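Local coordinates for protein sgbp-b (PDB 7K44) that probably binds xyloglucan at the cell surface of the gut bacterium Bacteroides uniformis and is encoded in a xyloglucan utilization locus, at residues Pro125-Pro136 and Gly196-Leu207; His311-Asp321 and Met332-Asp343. One frame throughout, in Å; residues are numbered along the deposited sequence. Where two conformers were deposited one is given.

Contact 1 (Pro125-Pro136 and Gly196-Leu207)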
loop_
_atom_site.group_PDB
_atom_site.type_symbol
_atom_site.label_atom_id
_atom_site.label_comp_id
_atom_site.label_asym_id
_atom_site.label_seq_id
_atom_site.Cartn_x
_atom_site.Cartn_y
_atom_site.Cartn_z
ATOM N N PRO A 125 19.997 1.109 2.300
ATOM C CA PRO A 125 19.017 2.010 1.703
ATOM C C PRO A 125 17.610 1.474 1.929
ATOM O O PRO A 125 17.416 0.258 2.088
ATOM C CB PRO A 125 19.379 1.989 0.207
ATOM C CG PRO A 125 20.017 0.667 0.004
ATOM C CD PRO A 125 20.792 0.406 1.274
ATOM N N PRO A 126 16.609 2.347 1.946
ATOM C CA PRO A 126 15.230 1.874 2.075
ATOM C C PRO A 126 14.763 1.258 0.766
ATOM O O PRO A 126 15.318 1.499 -0.307
ATOM C CB PRO A 126 14.450 3.157 2.380
ATOM C CG PRO A 126 15.215 4.232 1.624
ATOM C CD PRO A 126 16.683 3.795 1.691
ATOM N N SER A 127 13.722 0.443 0.871
ATOM C CA SER A 127 13.103 -0.146 -0.303
ATOM C C SER A 127 11.603 -0.167 -0.083
ATOM O O SER A 127 11.128 -0.181 1.054
ATOM C CB SER A 127 13.617 -1.563 -0.580
ATOM O OG SER A 127 13.568 -2.369 0.583
ATOM N N ILE A 128 10.859 -0.142 -1.187
ATOM C CA ILE A 128 9.401 -0.185 -1.164
ATOM C C ILE A 128 8.943 -1.427 -1.911
ATOM O O ILE A 128 9.329 -1.642 -3.066
ATOM C CB ILE A 128 8.797 1.074 -1.799
ATOM C CG1 ILE A 128 9.114 2.292 -0.943
ATOM C CG2 ILE A 128 7.284 0.892 -1.959
ATOM C CD1 ILE A 128 8.986 3.622 -1.683
ATOM N N SER A 129 8.123 -2.248 -1.256
ATOM C CA SER A 129 7.577 -3.424 -1.916
ATOM C C SER A 129 6.112 -3.280 -2.309
ATOM O O SER A 129 5.691 -3.895 -3.290
ATOM C CB SER A 129 7.752 -4.675 -1.051
ATOM O OG SER A 129 7.081 -4.542 0.186
ATOM N N LYS A 130 5.326 -2.493 -1.579
ATOM C CA LYS A 130 3.905 -2.359 -1.873
ATOM C C LYS A 130 3.424 -0.989 -1.412
ATOM O O LYS A 130 3.908 -0.451 -0.416
ATOM C CB LYS A 130 3.106 -3.457 -1.160
ATOM C CG LYS A 130 2.773 -4.650 -2.038
ATOM C CD LYS A 130 1.471 -5.307 -1.602
ATOM C CE LYS A 130 1.600 -5.936 -0.230
ATOM N NZ LYS A 130 0.485 -6.895 0.025
ATOM N N VAL A 131 2.451 -0.426 -2.144
ATOM C CA VAL A 131 1.824 0.841 -1.784
ATOM C C VAL A 131 0.314 0.640 -1.833
ATOM O O VAL A 131 -0.202 -0.090 -2.690
ATOM C CB VAL A 131 2.252 2.010 -2.701
ATOM C CG1 VAL A 131 1.767 3.333 -2.138
ATOM C CG2 VAL A 131 3.751 2.039 -2.877
ATOM N N SER A 132 -0.396 1.274 -0.897
ATOM C CA SER A 132 -1.825 1.020 -0.778
ATOM C C SER A 132 -2.597 1.487 -2.009
ATOM O O SER A 132 -3.580 0.843 -2.399
ATOM C CB SER A 132 -2.332 1.613 0.541
ATOM O OG SER A 132 -2.231 3.012 0.534
ATOM N N SER A 133 -2.153 2.558 -2.657
ATOM C CA SER A 133 -2.782 2.961 -3.902
ATOM C C SER A 133 -1.769 3.767 -4.697
ATOM O O SER A 133 -0.923 4.458 -4.120
ATOM C CB SER A 133 -4.033 3.802 -3.648
ATOM O OG SER A 133 -4.545 4.302 -4.872
ATOM N N MET A 134 -1.853 3.663 -6.027
ATOM C CA MET A 134 -1.021 4.496 -6.887
ATOM C C MET A 134 -1.661 5.839 -7.163
ATOM O O MET A 134 -1.056 6.680 -7.834
ATOM C CB MET A 134 -0.718 3.791 -8.207
ATOM C CG MET A 134 0.124 2.541 -8.061
ATOM S SD MET A 134 1.859 2.870 -7.636
ATOM C CE MET A 134 2.546 3.133 -9.270
ATOM N N MET A 135 -2.874 6.064 -6.665
ATOM C CA MET A 135 -3.557 7.345 -6.854
ATOM C C MET A 135 -4.354 7.692 -5.602
ATOM O O MET A 135 -5.575 7.850 -5.642
ATOM C CB MET A 135 -4.439 7.327 -8.107
ATOM C CG MET A 135 -4.812 8.719 -8.550
ATOM S SD MET A 135 -5.741 8.746 -10.097
ATOM C CE MET A 135 -4.435 8.445 -11.263
ATOM N N PRO A 136 -3.679 7.850 -4.462
ATOM C CA PRO A 136 -4.411 8.152 -3.224
ATOM C C PRO A 136 -5.092 9.510 -3.281
ATOM O O PRO A 136 -4.557 10.492 -3.808
ATOM C CB PRO A 136 -3.320 8.137 -2.143
ATOM C CG PRO A 136 -2.156 7.471 -2.779
ATOM C CD PRO A 136 -2.226 7.791 -4.233
ATOM N N GLY A 196 19.810 6.716 4.981
ATOM C CA GLY A 196 20.472 5.640 4.274
ATOM C C GLY A 196 20.317 5.621 2.769
ATOM O O GLY A 196 20.998 4.832 2.104
ATOM N N GLY A 197 19.424 6.430 2.205
ATOM C CA GLY A 197 19.237 6.458 0.768
ATOM C C GLY A 197 17.787 6.698 0.407
ATOM O O GLY A 197 16.999 7.177 1.220
ATOM N N THR A 198 17.446 6.354 -0.837
ATOM C CA THR A 198 16.148 6.678 -1.412
ATOM C C THR A 198 15.562 5.461 -2.104
ATOM O O THR A 198 16.261 4.728 -2.811
ATOM C CB THR A 198 16.256 7.838 -2.405
ATOM O OG1 THR A 198 16.725 9.007 -1.722
ATOM C CG2 THR A 198 14.892 8.140 -3.033
ATOM N N ALA A 199 14.273 5.236 -1.869
ATOM C CA ALA A 199 13.503 4.229 -2.579
ATOM C C ALA A 199 12.486 4.948 -3.442
ATOM O O ALA A 199 11.858 5.912 -2.994
ATOM C CB ALA A 199 12.764 3.316 -1.600
ATOM N N GLU A 200 12.334 4.485 -4.680
ATOM C CA GLU A 200 11.477 5.146 -5.652
ATOM C C GLU A 200 10.486 4.154 -6.245
ATOM O O GLU A 200 10.834 3.002 -6.525
ATOM C CB GLU A 200 12.309 5.770 -6.786
ATOM C CG GLU A 200 13.065 7.024 -6.378
ATOM C CD GLU A 200 13.987 7.545 -7.472
ATOM O OE1 GLU A 200 13.613 7.474 -8.664
ATOM O OE2 GLU A 200 15.093 8.026 -7.133
ATOM N N VAL A 201 9.251 4.611 -6.429
ATOM C CA VAL A 201 8.211 3.866 -7.137
ATOM C C VAL A 201 7.805 4.688 -8.353
ATOM O O VAL A 201 7.113 5.708 -8.204
ATOM C CB VAL A 201 6.982 3.605 -6.247
ATOM C CG1 VAL A 201 5.891 2.883 -7.046
ATOM C CG2 VAL A 201 7.371 2.799 -5.019
ATOM N N PRO A 202 8.200 4.299 -9.561
ATOM C CA PRO A 202 7.767 5.034 -10.754
ATOM C C PRO A 202 6.317 4.709 -11.093
ATOM O O PRO A 202 5.730 3.749 -10.593
ATOM C CB PRO A 202 8.701 4.504 -11.839
ATOM C CG PRO A 202 8.989 3.096 -11.400
ATOM C CD PRO A 202 9.022 3.124 -9.897
ATOM N N GLY A 203 5.743 5.529 -11.969
ATOM C CA GLY A 203 4.364 5.313 -12.367
ATOM C C GLY A 203 3.340 5.773 -11.358
ATOM O O GLY A 203 2.150 5.479 -11.522
ATOM N N PHE A 204 3.761 6.491 -10.325
ATOM C CA PHE A 204 2.849 6.940 -9.286
ATOM C C PHE A 204 1.968 8.087 -9.788
ATOM O O PHE A 204 2.377 8.910 -10.613
ATOM C CB PHE A 204 3.668 7.386 -8.070
ATOM C CG PHE A 204 2.843 7.651 -6.853
ATOM C CD1 PHE A 204 2.297 6.605 -6.129
ATOM C CD2 PHE A 204 2.636 8.947 -6.423
ATOM C CE1 PHE A 204 1.528 6.860 -5.002
ATOM C CE2 PHE A 204 1.870 9.209 -5.308
ATOM C CZ PHE A 204 1.325 8.165 -4.592
ATOM N N TYR A 205 0.732 8.121 -9.298
ATOM C CA TYR A 205 -0.242 9.144 -9.664
ATOM C C TYR A 205 -0.463 9.310 -11.171
ATOM O O TYR A 205 -0.286 10.409 -11.715
ATOM C CB TYR A 205 0.073 10.478 -8.999
ATOM C CG TYR A 205 -1.166 11.079 -8.385
ATOM C CD1 TYR A 205 -1.618 10.663 -7.135
ATOM C CD2 TYR A 205 -1.910 12.020 -9.077
ATOM C CE1 TYR A 205 -2.776 11.207 -6.582
ATOM C CE2 TYR A 205 -3.070 12.564 -8.531
ATOM C CZ TYR A 205 -3.490 12.151 -7.288
ATOM O OH TYR A 205 -4.641 12.686 -6.747
ATOM N N PRO A 206 -0.873 8.243 -11.872
ATOM C CA PRO A 206 -0.974 8.248 -13.350
ATOM C C PRO A 206 -2.219 8.961 -13.869
ATOM O O PRO A 206 -3.124 8.385 -14.504
ATOM C CB PRO A 206 -0.972 6.753 -13.683
ATOM C CG PRO A 206 -1.637 6.120 -12.509
ATOM C CD PRO A 206 -1.195 6.921 -11.302
ATOM N N LEU A 207 -2.259 10.272 -13.633
ATOM C CA LEU A 207 -3.414 11.063 -14.063
ATOM C C LEU A 207 -3.611 11.031 -15.572
ATOM O O LEU A 207 -4.748 11.109 -16.051
ATOM C CB LEU A 207 -3.252 12.514 -13.620
ATOM C CG LEU A 207 -3.437 12.795 -12.136
ATOM C CD1 LEU A 207 -3.253 14.279 -11.865
ATOM C CD2 LEU A 207 -4.821 12.325 -11.703
HETATM O O HOH W 1 16.904 1.898 -2.463
#

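Contact 2 (His311-Asp321 and Met332-Asp343)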
loop_
_atom_site.group_PDB
_atom_site.type_symbol
_atom_site.label_atom_id
_atom_site.label_comp_id
_atom_site.label_asym_id
_atom_site.label_seq_id
_atom_site.Cartn_x
_atom_site.Cartn_y
_atom_site.Cartn_z
ATOM N N HIS A 311 -17.499 -10.466 -23.313
ATOM C CA HIS A 311 -16.237 -10.555 -22.587
ATOM C C HIS A 311 -16.304 -9.857 -21.230
ATOM O O HIS A 311 -15.296 -9.351 -20.733
ATOM C CB HIS A 311 -15.070 -10.028 -23.426
ATOM C CG HIS A 311 -13.750 -10.661 -23.091
ATOM N ND1 HIS A 311 -13.019 -11.385 -24.009
ATOM C CD2 HIS A 311 -13.032 -10.681 -21.941
ATOM C CE1 HIS A 311 -11.908 -11.820 -23.441
ATOM N NE2 HIS A 311 -11.892 -11.408 -22.185
ATOM N N ASN A 312 -17.478 -9.845 -20.607
ATOM C CA ASN A 312 -17.614 -9.240 -19.287
ATOM C C ASN A 312 -16.837 -10.011 -18.221
ATOM O O ASN A 312 -16.554 -11.208 -18.353
ATOM C CB ASN A 312 -19.101 -9.076 -18.914
ATOM C CG ASN A 312 -19.870 -10.401 -18.817
ATOM O OD1 ASN A 312 -19.340 -11.496 -19.045
ATOM N ND2 ASN A 312 -21.155 -10.291 -18.520
ATOM N N TYR A 313 -16.442 -9.295 -17.180
ATOM C CA TYR A 313 -15.883 -9.902 -15.981
ATOM C C TYR A 313 -16.978 -9.924 -14.924
ATOM O O TYR A 313 -17.494 -8.866 -14.546
ATOM C CB TYR A 313 -14.672 -9.108 -15.484
ATOM C CG TYR A 313 -13.909 -9.762 -14.362
ATOM C CD1 TYR A 313 -13.144 -10.899 -14.595
ATOM C CD2 TYR A 313 -13.949 -9.246 -13.080
ATOM C CE1 TYR A 313 -12.444 -11.500 -13.575
ATOM C CE2 TYR A 313 -13.253 -9.843 -12.051
ATOM C CZ TYR A 313 -12.503 -10.967 -12.309
ATOM O OH TYR A 313 -11.803 -11.567 -11.290
ATOM N N THR A 314 -17.339 -11.113 -14.447
ATOM C CA THR A 314 -18.479 -11.277 -13.557
ATOM C C THR A 314 -18.043 -11.712 -12.162
ATOM O O THR A 314 -16.890 -12.076 -11.918
ATOM C CB THR A 314 -19.496 -12.280 -14.115
ATOM O OG1 THR A 314 -18.889 -13.583 -14.171
ATOM C CG2 THR A 314 -19.987 -11.874 -15.506
ATOM N N ASN A 315 -19.005 -11.653 -11.240
ATOM C CA ASN A 315 -18.862 -12.179 -9.884
ATOM C C ASN A 315 -17.789 -11.448 -9.088
ATOM O O ASN A 315 -17.090 -12.043 -8.263
ATOM C CB ASN A 315 -18.621 -13.689 -9.881
ATOM C CG ASN A 315 -19.833 -14.461 -10.336
ATOM O OD1 ASN A 315 -20.966 -14.131 -9.985
ATOM N ND2 ASN A 315 -19.603 -15.500 -11.116
ATOM N N TYR A 316 -17.674 -10.144 -9.301
ATOM C CA TYR A 316 -16.603 -9.378 -8.685
ATOM C C TYR A 316 -17.020 -8.741 -7.363
ATOM O O TYR A 316 -18.106 -8.170 -7.237
ATOM C CB TYR A 316 -16.112 -8.295 -9.644
ATOM C CG TYR A 316 -14.981 -7.496 -9.070
ATOM C CD1 TYR A 316 -13.740 -8.087 -8.854
ATOM C CD2 TYR A 316 -15.136 -6.152 -8.736
ATOM C CE1 TYR A 316 -12.695 -7.369 -8.327
ATOM C CE2 TYR A 316 -14.092 -5.424 -8.206
ATOM C CZ TYR A 316 -12.872 -6.039 -8.006
ATOM O OH TYR A 316 -11.809 -5.328 -7.474
ATOM N N ARG A 317 -16.138 -8.844 -6.370
ATOM C CA ARG A 317 -16.277 -8.149 -5.099
ATOM C C ARG A 317 -15.111 -7.178 -4.987
ATOM O O ARG A 317 -13.946 -7.614 -5.063
ATOM C CB ARG A 317 -16.245 -9.138 -3.928
ATOM C CG ARG A 317 -17.483 -10.024 -3.792
ATOM C CD ARG A 317 -17.414 -10.880 -2.519
ATOM N NE ARG A 317 -17.513 -10.071 -1.303
ATOM C CZ ARG A 317 -18.638 -9.882 -0.621
ATOM N NH1 ARG A 317 -18.637 -9.131 0.469
ATOM N NH2 ARG A 317 -19.768 -10.442 -1.036
ATOM N N PRO A 318 -15.355 -5.877 -4.834
ATOM C CA PRO A 318 -14.245 -4.921 -4.724
ATOM C C PRO A 318 -13.359 -5.266 -3.541
ATOM O O PRO A 318 -13.816 -5.343 -2.400
ATOM C CB PRO A 318 -14.952 -3.578 -4.523
ATOM C CG PRO A 318 -16.285 -3.772 -5.197
ATOM C CD PRO A 318 -16.663 -5.201 -4.890
ATOM N N VAL A 319 -12.088 -5.494 -3.837
ATOM C CA VAL A 319 -11.082 -5.832 -2.838
ATOM C C VAL A 319 -9.849 -5.000 -3.140
ATOM O O VAL A 319 -9.576 -4.659 -4.296
ATOM C CB VAL A 319 -10.723 -7.342 -2.835
ATOM C CG1 VAL A 319 -11.829 -8.156 -2.184
ATOM C CG2 VAL A 319 -10.409 -7.841 -4.244
ATOM N N SER A 320 -9.075 -4.710 -2.096
ATOM C CA SER A 320 -7.882 -3.886 -2.251
ATOM C C SER A 320 -6.743 -4.669 -2.905
ATOM O O SER A 320 -6.472 -5.820 -2.548
ATOM C CB SER A 320 -7.428 -3.409 -0.868
ATOM O OG SER A 320 -6.104 -2.909 -0.912
ATOM N N ASP A 321 -6.059 -4.029 -3.864
ATOM C CA ASP A 321 -4.835 -4.607 -4.415
ATOM C C ASP A 321 -3.791 -4.817 -3.330
ATOM O O ASP A 321 -2.916 -5.676 -3.466
ATOM C CB ASP A 321 -4.216 -3.668 -5.447
ATOM C CG ASP A 321 -5.013 -3.582 -6.729
ATOM O OD1 ASP A 321 -5.948 -4.385 -6.932
ATOM O OD2 ASP A 321 -4.694 -2.684 -7.529
ATOM N N MET A 332 -9.965 2.217 -1.426
ATOM C CA MET A 332 -9.104 1.144 -1.906
ATOM C C MET A 332 -8.791 1.337 -3.382
ATOM O O MET A 332 -9.607 1.854 -4.149
ATOM C CB MET A 332 -9.844 -0.194 -1.885
ATOM C CG MET A 332 -10.505 -0.607 -0.605
ATOM S SD MET A 332 -11.209 -2.243 -0.901
ATOM C CE MET A 332 -12.751 -1.863 -1.747
ATOM N N GLN A 333 -7.639 0.828 -3.807
ATOM C CA GLN A 333 -7.357 0.664 -5.223
ATOM C C GLN A 333 -7.726 -0.748 -5.647
ATOM O O GLN A 333 -7.310 -1.727 -5.022
ATOM C CB GLN A 333 -5.880 0.908 -5.505
ATOM C CG GLN A 333 -5.477 0.532 -6.913
ATOM C CD GLN A 333 -4.029 0.836 -7.191
ATOM O OE1 GLN A 333 -3.650 1.982 -7.419
ATOM N NE2 GLN A 333 -3.202 -0.203 -7.180
ATOM N N CYS A 334 -8.488 -0.846 -6.727
ATOM C CA CYS A 334 -8.983 -2.109 -7.257
ATOM C C CYS A 334 -8.519 -2.223 -8.701
ATOM O O CYS A 334 -8.725 -1.297 -9.487
ATOM C CB CYS A 334 -10.509 -2.092 -7.248
ATOM S SG CYS A 334 -11.244 -1.935 -5.568
ATOM N N SER A 335 -7.921 -3.359 -9.061
ATOM C CA SER A 335 -7.444 -3.589 -10.420
ATOM C C SER A 335 -8.087 -4.840 -11.009
ATOM O O SER A 335 -8.235 -5.858 -10.320
ATOM C CB SER A 335 -5.913 -3.729 -10.488
ATOM O OG SER A 335 -5.249 -2.587 -9.965
ATOM N N ILE A 336 -8.448 -4.757 -12.285
ATOM C CA ILE A 336 -8.961 -5.896 -13.047
ATOM C C ILE A 336 -8.132 -6.028 -14.318
ATOM O O ILE A 336 -7.981 -5.043 -15.054
ATOM C CB ILE A 336 -10.445 -5.702 -13.386
ATOM C CG1 ILE A 336 -11.268 -5.641 -12.097
ATOM C CG2 ILE A 336 -10.936 -6.814 -14.321
ATOM C CD1 ILE A 336 -12.727 -5.692 -12.322
ATOM N N PRO A 337 -7.571 -7.197 -14.619
ATOM C CA PRO A 337 -6.746 -7.311 -15.824
ATOM C C PRO A 337 -7.570 -6.978 -17.055
ATOM O O PRO A 337 -8.693 -7.463 -17.220
ATOM C CB PRO A 337 -6.313 -8.784 -15.817
ATOM C CG PRO A 337 -6.409 -9.200 -14.366
ATOM C CD PRO A 337 -7.622 -8.455 -13.856
ATOM N N LEU A 338 -7.000 -6.146 -17.926
ATOM C CA LEU A 338 -7.731 -5.728 -19.116
ATOM C C LEU A 338 -8.010 -6.905 -20.035
ATOM O O LEU A 338 -9.018 -6.906 -20.759
ATOM C CB LEU A 338 -6.972 -4.618 -19.844
ATOM C CG LEU A 338 -7.755 -3.805 -20.870
ATOM C CD1 LEU A 338 -8.932 -3.073 -20.202
ATOM C CD2 LEU A 338 -6.822 -2.831 -21.557
ATOM N N SER A 339 -7.142 -7.920 -20.016
ATOM C CA SER A 339 -7.399 -9.108 -20.821
ATOM C C SER A 339 -8.614 -9.900 -20.344
ATOM O O SER A 339 -9.079 -10.771 -21.085
ATOM C CB SER A 339 -6.145 -9.994 -20.898
ATOM O OG SER A 339 -5.806 -10.513 -19.627
ATOM N N GLU A 340 -9.136 -9.629 -19.138
ATOM C CA GLU A 340 -10.390 -10.232 -18.700
ATOM C C GLU A 340 -11.602 -9.455 -19.192
ATOM O O GLU A 340 -12.737 -9.881 -18.953
ATOM C CB GLU A 340 -10.455 -10.320 -17.170
ATOM C CG GLU A 340 -9.445 -11.264 -16.511
ATOM C CD GLU A 340 -9.788 -12.744 -16.661
ATOM O OE1 GLU A 340 -10.826 -13.082 -17.267
ATOM O OE2 GLU A 340 -9.011 -13.573 -16.138
ATOM N N LEU A 341 -11.383 -8.321 -19.853
ATOM C CA LEU A 341 -12.461 -7.435 -20.252
ATOM C C LEU A 341 -12.517 -7.155 -21.741
ATOM O O LEU A 341 -13.549 -6.667 -22.220
ATOM C CB LEU A 341 -12.339 -6.082 -19.539
ATOM C CG LEU A 341 -12.540 -6.089 -18.036
ATOM C CD1 LEU A 341 -12.019 -4.783 -17.428
ATOM C CD2 LEU A 341 -14.018 -6.280 -17.761
ATOM N N VAL A 342 -11.441 -7.404 -22.485
ATOM C CA VAL A 342 -11.365 -7.000 -23.882
ATOM C C VAL A 342 -10.895 -8.173 -24.733
ATOM O O VAL A 342 -10.083 -8.991 -24.293
ATOM C CB VAL A 342 -10.468 -5.758 -24.105
ATOM C CG1 VAL A 342 -10.836 -4.637 -23.113
ATOM C CG2 VAL A 342 -8.978 -6.115 -24.008
ATOM N N ASP A 343 -11.431 -8.245 -25.959
ATOM C CA ASP A 343 -11.045 -9.286 -26.914
ATOM C C ASP A 343 -9.737 -8.957 -27.617
ATOM O O ASP A 343 -9.035 -9.870 -28.072
ATOM C CB ASP A 343 -12.112 -9.408 -28.006
ATOM C CG ASP A 343 -13.294 -10.257 -27.587
ATOM O OD1 ASP A 343 -13.089 -11.268 -26.882
ATOM O OD2 ASP A 343 -14.433 -9.920 -27.981
HETATM O O HOH W 2 -11.162 -13.495 -20.406
HETATM O O HOH W 3 -9.326 -6.451 -7.972
HETATM O O HOH W 4 -5.892 -0.225 -1.547
#

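Contact 1 (Pro125-Pro136 and Gly196-Leu207)
Ile128 and Val201 face each other between the two sheets of an immunoglobulin-like IPT/TIG sandwich, Ile128 CG2 lying 3.6 Å from Val201 CG2. Strands 127-131 and 197-201 are outermost strands of different sheets, their axes 6.0 Å apart at closest approach, and they meet through side chains; Ala199 CB lies 3.8 Å from Ile128 CD1. The looser end is the solvent side at Pro125 and Thr198, both exposed, where a water donates to Pro126 O and Thr198 O, bridging the two segments. The buried Pro126 makes a close local contact there, its CD against Gly197 C.

Packing tightens past the corner at Pro202 and Gly203. Met134, bent at chi2 and chi3, brings CE to 3.3 Å from Gly203 O while its sulfur sits at the edge of the Phe204 ring, a Met-aromatic contact. One backbone bond closes this end, Tyr205 N to Met134 O at 2.7 Å. Met135 carries CG anti to its backbone N (chi1 -163°), which lays the chain across Tyr205. Met135 CG makes a CH-pi contact over the face, 3.9 Å from the Tyr205 ring centroid, and the buried Pro136 O, with no hydrogen-bond partner, meets the ring edge 3.4 Å from Tyr205 CE1.

Contact 2 (His311-Asp321 and Met332-Asp343)
Asp321 OD2 takes two donors near its carboxylate plane: Ser335 OG on the syn side, at a short 2.5 Å, and Gln333 NE2 on the anti side, at 2.9 Å. These two bonds hold the carboxylate's rotation, while Asp321 N ties down the backbone with a nearly straight bond to Gln333 O; a weak bond from Ser335 N reaches OD1. Gln286 NE2 also bonds to Ser335 OG, and Gln333 OE1 is taken by Met134 N. At the other end the His311 imidazole donates from both nitrogens, a pattern that would be consistent with a protonated ring. His311 ND1 meets Asp343 OD1 at 2.9 Å from above the carboxylate plane, the two planes 80° apart, and NE2 reaches Ser339 O, tilted from the ring plane. Asn308 also binds Asp343 OD2, helping to position that carboxylate.

Apolar contacts fill the middle. Ile336 CD1 stands over the centre of the Tyr316 ring, 4.1 Å from the centroid, as a CH-pi contact, and also touches Tyr313 CD2, while its CG2 lies over a face of Tyr313. Leu341 CD2 packs on Tyr313 CB. Toward Asp321, the Met332 chain bends at chi3 and sets CE 3.9 Å from Pro318 CB.

A water joins Tyr316 OH to Ser335 O. Strands 313-316 and 331-337 belong to different antiparallel sheets, so this is face-to-face packing of a beta-sandwich, within the probable xyloglucan-binding domain.

How the contacts relate
Contact 1 lies in the IPT/TIG domain and contact 2 in the following xyloglucan-binding domain, their centres 23 Å apart, yet they touch through one side chain. Gln333 turns its two amide ends to different domains: NE2 belongs to contact 2, whereas OE1 probably accepts a hydrogen bond from Met134 N of contact 1 at 2.8 Å and also binds Arg381 NH1. Ser132 O packs against Gln333 CB, and Lys130 bonds to Phe322 O, widening the domain junction. The calcium ion, held by Asn213, Asp215, Asp241, Lys243 and Asp378, is near this junction, about 9 Å from the Met135 side chain.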